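Cysteine protease (Listeria monocytogenes, PDB 5HU4) cleaves the C-terminal sorting signal of surface proteins and, through a thioester intermediate on the enzyme, joins them covalently to the cell wall. Local coordinates at residues 2-7 / 18-23; 51-56 / 112-117; 77-82 / 129-134; 85-90 / 119-124. All blocks are in the same frame, centred on the assembly; numbering follows the deposited sequence.

Interaction 1. Residues 2-7 / 18-23; sequences AVVGSI and VFKGTN
V18 packs against V4, S6 and I7 at the tight end of this antiparallel hairpin pairing. Its CG1 lies 3.6 Å from V4 CG2. Its CG2, anti to the carbonyl carbon and beside the backbone N, presses on the S6 backbone and meets I7 CG2 at 3.9 Å, the side chains crossing at about a right angle. Beta-branched aliphatic residues suit this place, since L47 and L73 close round V18 on the inner side of the sheet. The backbone is gripped here too: V18 N donates to G5 O at 2.6 Å from above the carbonyl plane, and V4 N donates to V18 O at 2.8 Å in an almost straight bond. Between V3 opposite F19 and G5 opposite V18 the register slips by one residue, a beta bulge. G5, with phi 165° and psi -154°, takes an extended conformation that is easiest without a side chain.

Toward the start of the chain the contact opens to solvent. V3 CG2 reaches F19 CE2 at 3.6 Å, A2 CB lies looser at 4.2 Å from F19 CD2, and K20 N gives A2 O a longer bond of 3.1 Å. K20 brushes V4 CG1 with its CB while its chain runs outward, as suits a surface lysine. Apolar contact and main-chain bonds thus act together at V18; the A2 end depends more on main-chain polarity.

Interaction 2. Residues 51-56 / 112-117; sequences HMRDES and DKPTET
P114 lies against H51, its CD 4.2 Å from the centroid of the imidazole and only 16° off the ring normal, a CH-pi contact over the face. The carbonyl carbon of K113 sits over the same ring nearer its rim, so the peptide leading into the proline also lies over that face, P114 N above the ring's centre. P114 CA also points its hydrogen at H51 O, 3.2 Å away, and P114 CB packs on the M52 carbonyl. The rigid proline ring offers a compact apolar surface and has no N-H to satisfy.

The outer edge of P114, its CG, meets R53 CD at 3.9 Å and E55 OE2 at 3.8 Å. In this next shell E55 OE1 accepts from H51 NE2 at 2.6 Å on its syn side but 35° out of the carboxylate plane, with OE1 in the imidazole plane, while E55 OE2 makes a salt bridge with R53 NH1 at 3.1 Å. At the other nitrogen, H51 ND1 bonds to the carbonyl of the acyl-thioester residue C111.

With a bond at each nitrogen the ring's rotation is fixed, and two acceptors, one of them anionic, would tend to stabilise an imidazolium at H51.

Interaction 3. Residues 77-82 / 129-134; sequences ENLYEY and KTEKLT
E81 and K129 cross obliquely on one face of an antiparallel pairing. E81 CB lies 3.7 Å from K129 O. CG is anti to the backbone N (chi1 174°), and the extended chain carries the carboxylate across the lysine's CD and CE. CD comes to 3.7 Å of K129 CE, and OE1 touches K129 CE at 3.3 Å. The ammonium is farther off, E81 OE1 to K129 NZ being a long salt bridge of 3.6 Å. OE2 lies 4.0 Å from K129 CE, near the like-charged E128. OE1 also accepts from a water, at 2.7 Å, that donates to E131 OE1 too, probably easing repulsion between the two carboxylates.

The strands belong to the eight-stranded beta barrel of sortases, 78-91 pairing with 119-132, the short segments at 163°. L79 and E131 exchange backbone bonds, E131 N reaching L79 O at 3.1 Å. L79 turns to the E81 side, where its CB meets L133 CD1 at 3.9 Å and L137 of helix 135-141 helps cover it, suiting leucine. Y80 faces the other way, its CE2 and CD2 near T130 CG2 and its hydroxyl held by D75. Just past the strand, L133 N donates to E77 O, and T134 N-caps that helix.

Interaction 4. Residues 85-90 / 119-124; sequences TETKTI and KRFVAV
V122 and V124 hold the second strand to the first, through backbone bonds and through side chains lying on those of K88, I90 and E86. Of the backbone bonds, I90 and R120 form a mutual pair, as do K88 and V122, with V122 N to K88 O at 2.6 Å. At the far end T85 N and E86 N both donate to V124 O, at 2.8 and 3.3 Å, a classic beta bulge.

Among the apolar contacts, I90 CD1 and V122 CG2 lie 3.7 Å apart, valine and isoleucine suiting an extended strand. Aliphatic stems of charged residues join in, with E86 CG at 3.6 Å from V124 CB, and K88 CG beside V122 CB. On the other face F121 has CG anti to the backbone N (chi1 -178°); its CZ lies 3.7 Å from T87 CB, and K88 O sits over one face of the ring.

Charged ends make the third group. K88 NZ forms a salt bridge with E86 OE2 of its own strand at 2.8 Å, from above the carboxylate plane. R120 forms a salt bridge with E92, its NH1 bonds to K119 O and T117 O, and it lies close to C111, in keeping with the arginine that sortases carry beside the cysteine.

Paired main-chain bonds, interrupted by the bulge at V124, set the register, and R120, so held, can present its guanidinium beside the active site.

Overall arrangement
Interactions 3 and 4 use the same two strands, 78-91 and 119-132, at their opposite ends, with centres about 24 Å apart on opposite sides of the chain's centre. Interaction 4 leads toward catalysis: its R120 side chain lies about 4 Å from that of C111 and about 8 Å from that of H50, the proton donor/acceptor. Interaction 2 adjoins it, D112 OD1 packing 3.2 Å from K119 O, and its H51 is next to H50 in sequence, so both border the active site. Interaction 3 lies about 30 Å from interaction 2, centre to centre, well away from that site. Interaction 1 belongs to the same sheet, with the F19 side chain about 11 Å from that of H50.

Interaction 1. Residues 2-7 / 18-23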
loop_
_atom_site.group_PDB
_atom_site.type_symbol
_atom_site.label_atom_id
_atom_site.label_comp_id
_atom_site.label_asym_id
_atom_site.label_seq_id
_atom_site.Cartn_x
_atom_site.Cartn_y
_atom_site.Cartn_z
ATOM N N ALA A 2 -2.262 -8.597 14.478
ATOM C CA ALA A 2 -3.223 -7.975 13.576
ATOM C C ALA A 2 -2.681 -7.953 12.151
ATOM O O ALA A 2 -3.242 -7.301 11.272
ATOM C CB ALA A 2 -3.560 -6.567 14.045
ATOM N N VAL A 3 -1.581 -8.666 11.940
ATOM C CA VAL A 3 -0.938 -8.740 10.633
ATOM C C VAL A 3 -1.729 -9.634 9.682
ATOM O O VAL A 3 -2.133 -10.739 10.048
ATOM C CB VAL A 3 0.505 -9.271 10.749
ATOM C CG1 VAL A 3 1.149 -9.392 9.376
ATOM C CG2 VAL A 3 1.329 -8.368 11.652
ATOM N N VAL A 4 -1.948 -9.154 8.463
ATOM C CA VAL A 4 -2.681 -9.923 7.465
ATOM C C VAL A 4 -1.787 -10.300 6.286
ATOM O O VAL A 4 -2.130 -11.179 5.495
ATOM C CB VAL A 4 -3.905 -9.147 6.942
ATOM C CG1 VAL A 4 -4.925 -8.949 8.054
ATOM C CG2 VAL A 4 -3.479 -7.814 6.361
ATOM N N GLY A 5 -0.641 -9.635 6.173
ATOM C CA GLY A 5 0.293 -9.913 5.097
ATOM C C GLY A 5 1.348 -8.839 4.912
ATOM O O GLY A 5 1.685 -8.118 5.850
ATOM N N SER A 6 1.870 -8.735 3.693
ATOM C CA SER A 6 2.930 -7.779 3.393
ATOM C C SER A 6 2.679 -7.025 2.092
ATOM O O SER A 6 1.975 -7.506 1.205
ATOM C CB SER A 6 4.283 -8.491 3.315
ATOM O OG SER A 6 4.644 -9.043 4.568
ATOM N N ILE A 7 3.262 -5.834 1.991
ATOM C CA ILE A 7 3.245 -5.066 0.754
ATOM C C ILE A 7 4.659 -4.589 0.440
ATOM O O ILE A 7 5.415 -4.225 1.341
ATOM C CB ILE A 7 2.281 -3.858 0.831
ATOM C CG1 ILE A 7 2.288 -3.083 -0.490
ATOM C CG2 ILE A 7 2.637 -2.946 1.997
ATOM C CD1 ILE A 7 1.505 -1.802 -0.451
ATOM N N VAL A 18 1.372 -5.631 6.563
ATOM C CA VAL A 18 0.038 -5.060 6.425
ATOM C C VAL A 18 -0.812 -5.387 7.648
ATOM O O VAL A 18 -0.934 -6.547 8.041
ATOM C CB VAL A 18 -0.674 -5.567 5.158
ATOM C CG1 VAL A 18 -2.008 -4.859 4.986
ATOM C CG2 VAL A 18 0.203 -5.344 3.936
ATOM N N PHE A 19 -1.390 -4.353 8.250
ATOM C CA PHE A 19 -2.221 -4.521 9.435
ATOM C C PHE A 19 -3.687 -4.286 9.104
ATOM O O PHE A 19 -4.014 -3.560 8.165
ATOM C CB PHE A 19 -1.772 -3.570 10.546
ATOM C CG PHE A 19 -0.409 -3.882 11.095
ATOM C CD1 PHE A 19 0.732 -3.428 10.453
ATOM C CD2 PHE A 19 -0.268 -4.625 12.257
ATOM C CE1 PHE A 19 1.987 -3.715 10.952
ATOM C CE2 PHE A 19 0.986 -4.913 12.763
ATOM C CZ PHE A 19 2.115 -4.458 12.110
ATOM N N LYS A 20 -4.568 -4.905 9.880
ATOM C CA LYS A 20 -6.000 -4.750 9.675
ATOM C C LYS A 20 -6.528 -3.567 10.480
ATOM O O LYS A 20 -6.528 -3.593 11.711
ATOM C CB LYS A 20 -6.738 -6.035 10.062
ATOM C CG LYS A 20 -7.995 -6.302 9.251
ATOM C CD LYS A 20 -8.627 -7.627 9.646
ATOM C CE LYS A 20 -9.484 -8.192 8.524
ATOM N NZ LYS A 20 -9.911 -9.592 8.805
ATOM N N GLY A 21 -6.965 -2.526 9.779
ATOM C CA GLY A 21 -7.530 -1.355 10.423
ATOM C C GLY A 21 -6.546 -0.214 10.594
ATOM O O GLY A 21 -5.407 -0.417 11.015
ATOM N N THR A 22 -6.994 0.994 10.266
ATOM C CA THR A 22 -6.181 2.190 10.441
ATOM C C THR A 22 -6.515 2.867 11.767
ATOM O O THR A 22 -7.478 3.629 11.864
ATOM C CB THR A 22 -6.387 3.191 9.288
ATOM O OG1 THR A 22 -6.034 2.570 8.048
ATOM C CG2 THR A 22 -5.525 4.429 9.491
ATOM N N ASN A 23 -5.720 2.575 12.790
ATOM C CA ASN A 23 -5.931 3.155 14.110
ATOM C C ASN A 23 -4.651 3.772 14.665
ATOM O O ASN A 23 -3.570 3.574 14.111
ATOM C CB ASN A 23 -6.476 2.100 15.075
ATOM C CG ASN A 23 -5.632 0.839 15.103
ATOM O OD1 ASN A 23 -4.483 0.856 15.545
ATOM N ND2 ASN A 23 -6.201 -0.264 14.633
#

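Interaction 2. Residues 51-56 / 112-117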
loop_
_atom_site.group_PDB
_atom_site.type_symbol
_atom_site.label_atom_id
_atom_site.label_comp_id
_atom_site.label_asym_id
_atom_site.label_seq_id
_atom_site.Cartn_x
_atom_site.Cartn_y
_atom_site.Cartn_z
ATOM N N HIS A 51 3.618 9.202 6.874
ATOM C CA HIS A 51 4.785 9.852 6.297
ATOM C C HIS A 51 5.582 10.500 7.421
ATOM O O HIS A 51 5.215 11.564 7.920
ATOM C CB HIS A 51 4.365 10.890 5.251
ATOM C CG HIS A 51 5.509 11.496 4.497
ATOM N ND1 HIS A 51 5.326 12.320 3.407
ATOM C CD2 HIS A 51 6.849 11.399 4.673
ATOM C CE1 HIS A 51 6.502 12.706 2.945
ATOM N NE2 HIS A 51 7.443 12.162 3.697
ATOM N N MET A 52 6.667 9.848 7.824
ATOM C CA MET A 52 7.477 10.330 8.936
ATOM C C MET A 52 8.557 11.292 8.457
ATOM O O MET A 52 8.807 11.404 7.257
ATOM C CB MET A 52 8.110 9.153 9.681
ATOM C CG MET A 52 7.099 8.198 10.291
ATOM S SD MET A 52 7.872 6.914 11.287
ATOM C CE MET A 52 8.528 7.886 12.642
ATOM N N ARG A 53 9.188 11.989 9.399
ATOM C CA ARG A 53 10.269 12.913 9.071
ATOM C C ARG A 53 11.403 12.156 8.391
ATOM O O ARG A 53 12.003 12.642 7.432
ATOM C CB ARG A 53 10.777 13.631 10.322
ATOM C CG ARG A 53 11.761 14.749 10.021
ATOM C CD ARG A 53 11.119 15.812 9.145
ATOM N NE ARG A 53 12.110 16.634 8.457
ATOM C CZ ARG A 53 12.569 16.382 7.235
ATOM N NH1 ARG A 53 12.124 15.329 6.559
ATOM N NH2 ARG A 53 13.472 17.183 6.686
ATOM N N ASP A 54 11.689 10.961 8.898
ATOM C CA ASP A 54 12.590 10.045 8.218
ATOM C C ASP A 54 11.884 9.547 6.962
ATOM O O ASP A 54 11.014 8.678 7.031
ATOM C CB ASP A 54 12.985 8.886 9.135
ATOM C CG ASP A 54 13.997 7.947 8.498
ATOM O OD1 ASP A 54 14.482 8.245 7.387
ATOM O OD2 ASP A 54 14.314 6.908 9.117
ATOM N N GLU A 55 12.264 10.108 5.819
ATOM C CA GLU A 55 11.571 9.863 4.557
ATOM C C GLU A 55 11.653 8.412 4.088
ATOM O O GLU A 55 10.948 8.017 3.161
ATOM C CB GLU A 55 12.130 10.783 3.469
ATOM C CG GLU A 55 12.110 12.260 3.831
ATOM C CD GLU A 55 10.703 12.802 3.993
ATOM O OE1 GLU A 55 9.928 12.748 3.016
ATOM O OE2 GLU A 55 10.372 13.284 5.098
ATOM N N SER A 56 12.511 7.624 4.727
ATOM C CA SER A 56 12.700 6.229 4.342
ATOM C C SER A 56 11.721 5.298 5.053
ATOM O O SER A 56 11.616 4.119 4.715
ATOM C CB SER A 56 14.136 5.788 4.635
ATOM O OG SER A 56 14.435 5.909 6.016
ATOM N N ASP A 112 1.377 14.150 2.290
ATOM C CA ASP A 112 2.341 14.700 1.345
ATOM C C ASP A 112 3.518 15.341 2.076
ATOM O O ASP A 112 4.522 15.701 1.459
ATOM C CB ASP A 112 1.671 15.714 0.414
ATOM C CG ASP A 112 1.358 17.027 1.103
ATOM O OD1 ASP A 112 0.852 16.999 2.244
ATOM O OD2 ASP A 112 1.617 18.090 0.500
ATOM N N LYS A 113 3.383 15.487 3.393
ATOM C CA LYS A 113 4.448 16.026 4.236
ATOM C C LYS A 113 4.557 15.230 5.535
ATOM O O LYS A 113 3.596 14.579 5.946
ATOM C CB LYS A 113 4.205 17.508 4.557
ATOM C CG LYS A 113 3.582 18.323 3.437
ATOM C CD LYS A 113 3.230 19.728 3.901
ATOM C CE LYS A 113 4.301 20.725 3.489
ATOM N NZ LYS A 113 4.575 20.664 2.026
ATOM N N PRO A 114 5.733 15.269 6.184
ATOM C CA PRO A 114 5.869 14.666 7.514
ATOM C C PRO A 114 5.265 15.539 8.612
ATOM O O PRO A 114 5.032 15.061 9.723
ATOM C CB PRO A 114 7.383 14.541 7.688
ATOM C CG PRO A 114 7.943 15.618 6.834
ATOM C CD PRO A 114 7.031 15.714 5.645
ATOM N N THR A 115 5.021 16.808 8.300
ATOM C CA THR A 115 4.367 17.713 9.238
ATOM C C THR A 115 2.855 17.627 9.073
ATOM O O THR A 115 2.362 16.855 8.249
ATOM C CB THR A 115 4.824 19.169 9.041
ATOM O OG1 THR A 115 4.872 19.472 7.641
ATOM C CG2 THR A 115 6.208 19.376 9.637
ATOM N N GLU A 116 2.123 18.413 9.856
ATOM C CA GLU A 116 0.668 18.403 9.784
ATOM C C GLU A 116 0.196 18.951 8.444
ATOM O O GLU A 116 0.659 20.000 7.989
ATOM C CB GLU A 116 0.053 19.209 10.932
ATOM C CG GLU A 116 -0.724 18.368 11.949
ATOM C CD GLU A 116 -1.622 17.319 11.306
ATOM O OE1 GLU A 116 -2.262 17.617 10.272
ATOM O OE2 GLU A 116 -1.681 16.187 11.835
ATOM N N THR A 117 -0.722 18.227 7.815
ATOM C CA THR A 117 -1.197 18.594 6.491
ATOM C C THR A 117 -2.583 18.031 6.210
ATOM O O THR A 117 -2.948 16.967 6.711
ATOM C CB THR A 117 -0.225 18.111 5.399
ATOM O OG1 THR A 117 -0.753 18.439 4.107
ATOM C CG2 THR A 117 -0.015 16.605 5.497
#

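Interaction 3. Residues 77-82 / 129-134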
loop_
_atom_site.group_PDB
_atom_site.type_symbol
_atom_site.label_atom_id
_atom_site.label_comp_id
_atom_site.label_asym_id
_atom_site.label_seq_id
_atom_site.Cartn_x
_atom_site.Cartn_y
_atom_site.Cartn_z
ATOM N N GLU A 77 -0.560 -16.444 0.898
ATOM C CA GLU A 77 -1.139 -17.539 0.128
ATOM C C GLU A 77 -0.974 -17.238 -1.357
ATOM O O GLU A 77 -0.577 -18.101 -2.140
ATOM C CB GLU A 77 -2.615 -17.745 0.476
ATOM C CG GLU A 77 -2.864 -18.215 1.903
ATOM C CD GLU A 77 -2.174 -19.530 2.224
ATOM O OE1 GLU A 77 -2.116 -20.405 1.335
ATOM O OE2 GLU A 77 -1.692 -19.688 3.366
ATOM N N ASN A 78 -1.271 -15.999 -1.732
ATOM C CA ASN A 78 -1.134 -15.556 -3.114
ATOM C C ASN A 78 -0.276 -14.304 -3.238
ATOM O O ASN A 78 -0.231 -13.476 -2.327
ATOM C CB ASN A 78 -2.510 -15.294 -3.728
ATOM C CG ASN A 78 -3.270 -16.567 -4.019
ATOM O OD1 ASN A 78 -2.712 -17.528 -4.549
ATOM N ND2 ASN A 78 -4.553 -16.583 -3.678
ATOM N N LEU A 79 0.405 -14.176 -4.372
ATOM C CA LEU A 79 1.157 -12.969 -4.684
ATOM C C LEU A 79 0.367 -12.113 -5.665
ATOM O O LEU A 79 0.112 -12.527 -6.796
ATOM C CB LEU A 79 2.530 -13.317 -5.260
ATOM C CG LEU A 79 3.342 -12.161 -5.844
ATOM C CD1 LEU A 79 3.622 -11.111 -4.781
ATOM C CD2 LEU A 79 4.642 -12.673 -6.446
ATOM N N TYR A 80 -0.025 -10.922 -5.224
ATOM C CA TYR A 80 -0.813 -10.023 -6.058
ATOM C C TYR A 80 0.055 -8.900 -6.615
ATOM O O TYR A 80 0.582 -8.081 -5.861
ATOM C CB TYR A 80 -1.985 -9.443 -5.265
ATOM C CG TYR A 80 -2.834 -10.492 -4.583
ATOM C CD1 TYR A 80 -2.567 -10.889 -3.278
ATOM C CD2 TYR A 80 -3.897 -11.090 -5.245
ATOM C CE1 TYR A 80 -3.340 -11.849 -2.653
ATOM C CE2 TYR A 80 -4.676 -12.052 -4.628
ATOM C CZ TYR A 80 -4.393 -12.427 -3.331
ATOM O OH TYR A 80 -5.163 -13.383 -2.710
ATOM N N GLU A 81 0.199 -8.867 -7.936
ATOM C CA GLU A 81 1.044 -7.872 -8.582
ATOM C C GLU A 81 0.225 -6.751 -9.210
ATOM O O GLU A 81 -0.589 -6.983 -10.105
ATOM C CB GLU A 81 1.928 -8.530 -9.644
ATOM C CG GLU A 81 2.742 -7.547 -10.471
ATOM C CD GLU A 81 3.788 -8.232 -11.330
ATOM O OE1 GLU A 81 3.964 -9.461 -11.189
ATOM O OE2 GLU A 81 4.434 -7.542 -12.147
ATOM N N TYR A 82 0.450 -5.531 -8.730
ATOM C CA TYR A 82 -0.195 -4.351 -9.289
ATOM C C TYR A 82 0.816 -3.507 -10.058
ATOM O O TYR A 82 2.024 -3.623 -9.845
ATOM C CB TYR A 82 -0.846 -3.511 -8.188
ATOM C CG TYR A 82 -1.928 -4.219 -7.399
ATOM C CD1 TYR A 82 -1.607 -5.075 -6.353
ATOM C CD2 TYR A 82 -3.271 -4.014 -7.689
ATOM C CE1 TYR A 82 -2.593 -5.715 -5.625
ATOM C CE2 TYR A 82 -4.263 -4.650 -6.966
ATOM C CZ TYR A 82 -3.918 -5.499 -5.936
ATOM O OH TYR A 82 -4.902 -6.134 -5.215
ATOM N N LYS A 129 -1.426 -9.341 -12.476
ATOM C CA LYS A 129 -1.430 -10.799 -12.380
ATOM C C LYS A 129 -1.533 -11.283 -10.935
ATOM O O LYS A 129 -1.196 -10.558 -9.997
ATOM C CB LYS A 129 -0.176 -11.383 -13.034
ATOM C CG LYS A 129 1.056 -11.368 -12.146
ATOM C CD LYS A 129 2.306 -11.708 -12.943
ATOM C CE LYS A 129 2.617 -10.618 -13.955
ATOM N NZ LYS A 129 3.971 -10.780 -14.551
ATOM N N THR A 130 -2.008 -12.514 -10.769
ATOM C CA THR A 130 -2.114 -13.143 -9.457
ATOM C C THR A 130 -1.547 -14.558 -9.517
ATOM O O THR A 130 -1.852 -15.314 -10.438
ATOM C CB THR A 130 -3.575 -13.194 -8.967
ATOM O OG1 THR A 130 -4.093 -11.863 -8.852
ATOM C CG2 THR A 130 -3.665 -13.884 -7.611
ATOM N N GLU A 131 -0.718 -14.915 -8.540
ATOM C CA GLU A 131 -0.121 -16.246 -8.510
ATOM C C GLU A 131 0.154 -16.731 -7.089
ATOM O O GLU A 131 0.278 -15.933 -6.159
ATOM C CB GLU A 131 1.172 -16.266 -9.328
ATOM C CG GLU A 131 2.042 -15.031 -9.164
ATOM C CD GLU A 131 3.274 -15.070 -10.047
ATOM O OE1 GLU A 131 3.689 -14.000 -10.542
ATOM O OE2 GLU A 131 3.827 -16.171 -10.248
ATOM N N LYS A 132 0.239 -18.050 -6.938
ATOM C CA LYS A 132 0.502 -18.678 -5.649
ATOM C C LYS A 132 1.846 -18.228 -5.093
ATOM O O LYS A 132 2.852 -18.239 -5.804
ATOM C CB LYS A 132 0.472 -20.203 -5.787
ATOM C CG LYS A 132 -0.222 -20.929 -4.645
ATOM C CD LYS A 132 -0.202 -22.435 -4.856
ATOM C CE LYS A 132 1.128 -23.036 -4.434
ATOM N NZ LYS A 132 1.204 -23.205 -2.956
ATOM N N LEU A 133 1.864 -17.827 -3.825
ATOM C CA LEU A 133 3.111 -17.412 -3.201
ATOM C C LEU A 133 3.985 -18.616 -2.879
ATOM O O LEU A 133 3.559 -19.547 -2.196
ATOM C CB LEU A 133 2.854 -16.605 -1.929
ATOM C CG LEU A 133 4.122 -15.941 -1.386
ATOM C CD1 LEU A 133 4.430 -14.663 -2.153
ATOM C CD2 LEU A 133 4.019 -15.670 0.109
ATOM N N THR A 134 5.211 -18.590 -3.383
ATOM C CA THR A 134 6.184 -19.632 -3.095
ATOM C C THR A 134 7.299 -19.064 -2.231
ATOM O O THR A 134 7.348 -17.854 -1.998
ATOM C CB THR A 134 6.777 -20.220 -4.383
ATOM O OG1 THR A 134 7.281 -19.161 -5.203
ATOM C CG2 THR A 134 5.715 -20.985 -5.158
HETATM O O HOH W 1 3.680 -11.164 -9.176
#

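Interaction 4. Residues 85-90 / 119-124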
loop_
_atom_site.group_PDB
_atom_site.type_symbol
_atom_site.label_atom_id
_atom_site.label_comp_id
_atom_site.label_asym_id
_atom_site.label_seq_id
_atom_site.Cartn_x
_atom_site.Cartn_y
_atom_site.Cartn_z
ATOM N N THR A 85 -0.604 3.168 -12.063
ATOM C CA THR A 85 -1.170 3.795 -13.252
ATOM C C THR A 85 -1.479 5.272 -13.030
ATOM O O THR A 85 -1.594 6.036 -13.987
ATOM C CB THR A 85 -2.455 3.078 -13.706
ATOM O OG1 THR A 85 -3.406 3.064 -12.634
ATOM C CG2 THR A 85 -2.148 1.651 -14.128
ATOM N N GLU A 86 -1.611 5.676 -11.770
ATOM C CA GLU A 86 -1.861 7.079 -11.465
ATOM C C GLU A 86 -1.270 7.484 -10.114
ATOM O O GLU A 86 -1.319 6.733 -9.139
ATOM C CB GLU A 86 -3.369 7.373 -11.517
ATOM C CG GLU A 86 -4.083 7.441 -10.176
ATOM C CD GLU A 86 -5.574 7.697 -10.320
ATOM O OE1 GLU A 86 -6.308 6.756 -10.692
ATOM O OE2 GLU A 86 -6.010 8.841 -10.067
ATOM N N THR A 87 -0.665 8.667 -10.090
ATOM C CA THR A 87 -0.144 9.262 -8.867
ATOM C C THR A 87 -0.702 10.673 -8.746
ATOM O O THR A 87 -0.688 11.432 -9.714
ATOM C CB THR A 87 1.395 9.311 -8.852
ATOM O OG1 THR A 87 1.862 10.075 -9.971
ATOM C CG2 THR A 87 1.980 7.907 -8.923
ATOM N N LYS A 88 -1.195 11.027 -7.565
ATOM C CA LYS A 88 -1.864 12.310 -7.399
ATOM C C LYS A 88 -1.816 12.825 -5.966
ATOM O O LYS A 88 -1.589 12.066 -5.025
ATOM C CB LYS A 88 -3.320 12.201 -7.856
ATOM C CG LYS A 88 -4.141 11.196 -7.062
ATOM C CD LYS A 88 -5.535 11.028 -7.646
ATOM C CE LYS A 88 -6.265 9.859 -7.002
ATOM N NZ LYS A 88 -7.509 9.506 -7.738
ATOM N N THR A 89 -2.028 14.128 -5.818
ATOM C CA THR A 89 -2.158 14.750 -4.509
ATOM C C THR A 89 -3.581 15.264 -4.333
ATOM O O THR A 89 -4.083 16.020 -5.164
ATOM C CB THR A 89 -1.163 15.909 -4.324
ATOM O OG1 THR A 89 0.172 15.434 -4.542
ATOM C CG2 THR A 89 -1.270 16.486 -2.920
ATOM N N ILE A 90 -4.233 14.843 -3.254
ATOM C CA ILE A 90 -5.614 15.235 -2.996
ATOM C C ILE A 90 -5.782 15.809 -1.594
ATOM O O ILE A 90 -4.890 15.690 -0.754
ATOM C CB ILE A 90 -6.581 14.045 -3.155
ATOM C CG1 ILE A 90 -6.288 12.976 -2.100
ATOM C CG2 ILE A 90 -6.480 13.454 -4.552
ATOM C CD1 ILE A 90 -7.322 11.871 -2.046
ATOM N N LYS A 119 -3.397 17.535 3.093
ATOM C CA LYS A 119 -3.202 16.993 1.755
ATOM C C LYS A 119 -2.615 15.587 1.793
ATOM O O LYS A 119 -1.777 15.271 2.639
ATOM C CB LYS A 119 -2.305 17.924 0.934
ATOM C CG LYS A 119 -2.947 19.265 0.588
ATOM C CD LYS A 119 -4.465 19.146 0.483
ATOM C CE LYS A 119 -5.109 20.463 0.071
ATOM N NZ LYS A 119 -4.692 20.901 -1.292
ATOM N N ARG A 120 -3.068 14.745 0.871
ATOM C CA ARG A 120 -2.620 13.361 0.802
ATOM C C ARG A 120 -2.030 13.042 -0.563
ATOM O O ARG A 120 -2.530 13.512 -1.586
ATOM C CB ARG A 120 -3.780 12.406 1.093
ATOM C CG ARG A 120 -4.433 12.592 2.449
ATOM C CD ARG A 120 -3.541 12.089 3.569
ATOM N NE ARG A 120 -4.101 12.392 4.882
ATOM C CZ ARG A 120 -3.926 13.543 5.520
ATOM N NH1 ARG A 120 -3.200 14.508 4.970
ATOM N NH2 ARG A 120 -4.473 13.731 6.714
ATOM N N PHE A 121 -0.965 12.246 -0.580
ATOM C CA PHE A 121 -0.448 11.717 -1.835
ATOM C C PHE A 121 -1.056 10.343 -2.078
ATOM O O PHE A 121 -1.084 9.501 -1.177
ATOM C CB PHE A 121 1.079 11.633 -1.821
ATOM C CG PHE A 121 1.671 11.129 -3.110
ATOM C CD1 PHE A 121 1.907 9.776 -3.301
ATOM C CD2 PHE A 121 1.988 12.008 -4.134
ATOM C CE1 PHE A 121 2.446 9.310 -4.488
ATOM C CE2 PHE A 121 2.529 11.547 -5.321
ATOM C CZ PHE A 121 2.758 10.198 -5.497
ATOM N N VAL A 122 -1.547 10.120 -3.293
ATOM C CA VAL A 122 -2.211 8.866 -3.622
ATOM C C VAL A 122 -1.558 8.180 -4.817
ATOM O O VAL A 122 -1.279 8.814 -5.835
ATOM C CB VAL A 122 -3.705 9.086 -3.925
ATOM C CG1 VAL A 122 -4.402 7.756 -4.157
ATOM C CG2 VAL A 122 -4.370 9.839 -2.787
ATOM N N ALA A 123 -1.316 6.880 -4.681
ATOM C CA ALA A 123 -0.798 6.073 -5.776
ATOM C C ALA A 123 -1.736 4.901 -6.051
ATOM O O ALA A 123 -1.978 4.069 -5.174
ATOM C CB ALA A 123 0.603 5.575 -5.459
ATOM N N VAL A 124 -2.264 4.844 -7.269
ATOM C CA VAL A 124 -3.180 3.779 -7.661
ATOM C C VAL A 124 -2.507 2.815 -8.633
ATOM O O VAL A 124 -1.852 3.236 -9.589
ATOM C CB VAL A 124 -4.462 4.348 -8.308
ATOM C CG1 VAL A 124 -5.292 3.238 -8.944
ATOM C CG2 VAL A 124 -5.281 5.114 -7.279
#